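Local coordinates for Ras GTPase-activating-like protein IQGAP3 (Homo sapiens, PDB 3ISU) that is a scaffold protein of the IQGAP family that probably links calmodulin and small-GTPase signalling to the actin cytoskeleton, represented here by its RGC domain, at residues P23-T28 with I111-K116. Residues are numbered along the deposited sequence; the frame is centred on the assembly and turned at random.
Sequences PSLHYT and IFLLNK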
# COMPACT_ATOMS: atom_id res chain seq x y z
N PRO A 23 13.21 8.03 3.83
CA PRO A 23 12.29 7.14 4.54
C PRO A 23 11.45 6.26 3.60
O PRO A 23 10.99 6.74 2.55
CB PRO A 23 11.40 8.11 5.30
CG PRO A 23 11.35 9.34 4.43
CD PRO A 23 12.54 9.30 3.48
N SER A 24 11.26 5.00 3.98
CA SER A 24 10.45 4.07 3.19
C SER A 24 9.76 3.01 4.05
O SER A 24 10.01 2.88 5.25
CB SER A 24 11.29 3.41 2.10
OG SER A 24 12.11 2.39 2.63
N LEU A 25 8.85 2.29 3.40
CA LEU A 25 8.18 1.15 3.98
C LEU A 25 8.33 0.02 2.97
O LEU A 25 8.08 0.20 1.79
CB LEU A 25 6.71 1.44 4.18
CG LEU A 25 6.35 2.51 5.21
CD1 LEU A 25 4.81 2.60 5.30
CD2 LEU A 25 7.03 2.20 6.56
N HIS A 26 8.80 -1.11 3.47
CA HIS A 26 8.95 -2.32 2.71
C HIS A 26 8.20 -3.42 3.47
O HIS A 26 8.59 -3.78 4.59
CB HIS A 26 10.46 -2.61 2.60
CG HIS A 26 10.80 -3.90 1.94
ND1 HIS A 26 11.06 -4.01 0.59
CD2 HIS A 26 10.98 -5.15 2.45
CE1 HIS A 26 11.37 -5.26 0.29
NE2 HIS A 26 11.32 -5.98 1.40
N TYR A 27 7.11 -3.93 2.90
CA TYR A 27 6.30 -4.95 3.57
C TYR A 27 5.84 -6.00 2.59
O TYR A 27 5.46 -5.67 1.47
CB TYR A 27 5.03 -4.35 4.21
CG TYR A 27 5.31 -3.50 5.44
CD1 TYR A 27 5.81 -4.10 6.59
CD2 TYR A 27 5.09 -2.14 5.46
CE1 TYR A 27 6.08 -3.36 7.75
CE2 TYR A 27 5.35 -1.37 6.65
CZ TYR A 27 5.83 -2.00 7.79
OH TYR A 27 6.12 -1.29 8.98
N THR A 28 5.77 -7.24 3.04
CA THR A 28 5.14 -8.27 2.22
C THR A 28 3.63 -8.14 2.40
O THR A 28 3.15 -7.55 3.37
CB THR A 28 5.58 -9.69 2.63
OG1 THR A 28 5.02 -10.03 3.90
CG2 THR A 28 7.14 -9.82 2.66
N ILE A 111 -4.37 4.58 6.00
CA ILE A 111 -4.15 5.93 6.52
C ILE A 111 -3.28 5.90 7.78
O ILE A 111 -2.32 6.70 7.93
CB ILE A 111 -5.48 6.67 6.77
CG1 ILE A 111 -6.13 7.00 5.44
CG2 ILE A 111 -5.25 7.92 7.63
CD1 ILE A 111 -7.62 7.48 5.55
N PHE A 112 -3.62 5.01 8.71
CA PHE A 112 -2.87 4.86 9.95
C PHE A 112 -1.42 4.47 9.70
O PHE A 112 -0.52 5.09 10.23
CB PHE A 112 -3.56 3.84 10.82
CG PHE A 112 -2.85 3.60 12.14
CD1 PHE A 112 -2.72 4.61 13.06
CD2 PHE A 112 -2.38 2.34 12.45
CE1 PHE A 112 -2.10 4.38 14.30
CE2 PHE A 112 -1.75 2.10 13.68
CZ PHE A 112 -1.62 3.12 14.59
N LEU A 113 -1.18 3.51 8.82
CA LEU A 113 0.20 3.14 8.48
C LEU A 113 1.02 4.28 7.85
O LEU A 113 2.16 4.54 8.28
CB LEU A 113 0.21 1.95 7.54
CG LEU A 113 1.57 1.27 7.25
CD1 LEU A 113 2.14 0.56 8.48
CD2 LEU A 113 1.36 0.26 6.08
N LEU A 114 0.46 4.96 6.85
CA LEU A 114 1.08 6.14 6.28
C LEU A 114 1.37 7.23 7.33
O LEU A 114 2.50 7.76 7.37
CB LEU A 114 0.25 6.70 5.13
CG LEU A 114 0.08 5.81 3.90
CD1 LEU A 114 -0.86 6.53 2.91
CD2 LEU A 114 1.38 5.46 3.23
N ASN A 115 0.42 7.51 8.20
CA ASN A 115 0.62 8.46 9.32
C ASN A 115 1.80 8.09 10.24
O ASN A 115 2.62 8.95 10.58
CB ASN A 115 -0.60 8.51 10.26
CG ASN A 115 -1.79 9.25 9.67
OD1 ASN A 115 -1.67 9.91 8.63
ND2 ASN A 115 -2.95 9.17 10.35
N LYS A 116 1.79 6.84 10.70
CA LYS A 116 2.75 6.34 11.66
C LYS A 116 4.14 6.33 11.07
O LYS A 116 5.12 6.76 11.72
CB LYS A 116 2.35 4.92 12.06
CG LYS A 116 3.14 4.27 13.18
CD LYS A 116 2.45 2.95 13.62
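Leu113 reaches out from its helix to meet both Leu25 and Tyr27 of the strand, and all the touching is done by carbon. Against Leu25 the two leucines run side by side with their ends pointing opposite ways: CD1 of Leu25 lies 4.0 Å from the branch-point carbon CG of Leu113. CD1 of Leu113, one of the two methyls on that carbon, goes to the tyrosine, 4.2 Å from CE2 of Tyr27. It approaches that ring obliquely, and here again the two side chains run alongside in opposing senses. Leu113 carries CG anti to its own backbone nitrogen (chi1 -170°), which stretches the isobutyl group out from the helix to both partners. In the RGC domain, strand 25-28 is an outermost strand of a four-stranded antiparallel sheet, bonded through its backbone to strand 52-58, and helix 107-119 lies against it on the side to which Leu25 and Tyr27 point. These two residues are two apart on the strand, while His26 between them takes no part in the contact. Leu32 of helix 29-35 touches both Tyr27 and Leu113, adding a third element to the apolar cluster, and Leu25 also packs on Phe118 further along the C-terminal helix. A hydrogen bond joins the Tyr27 hydroxyl to NZ of Lys117, about one turn beyond Leu113 on helix 107-119.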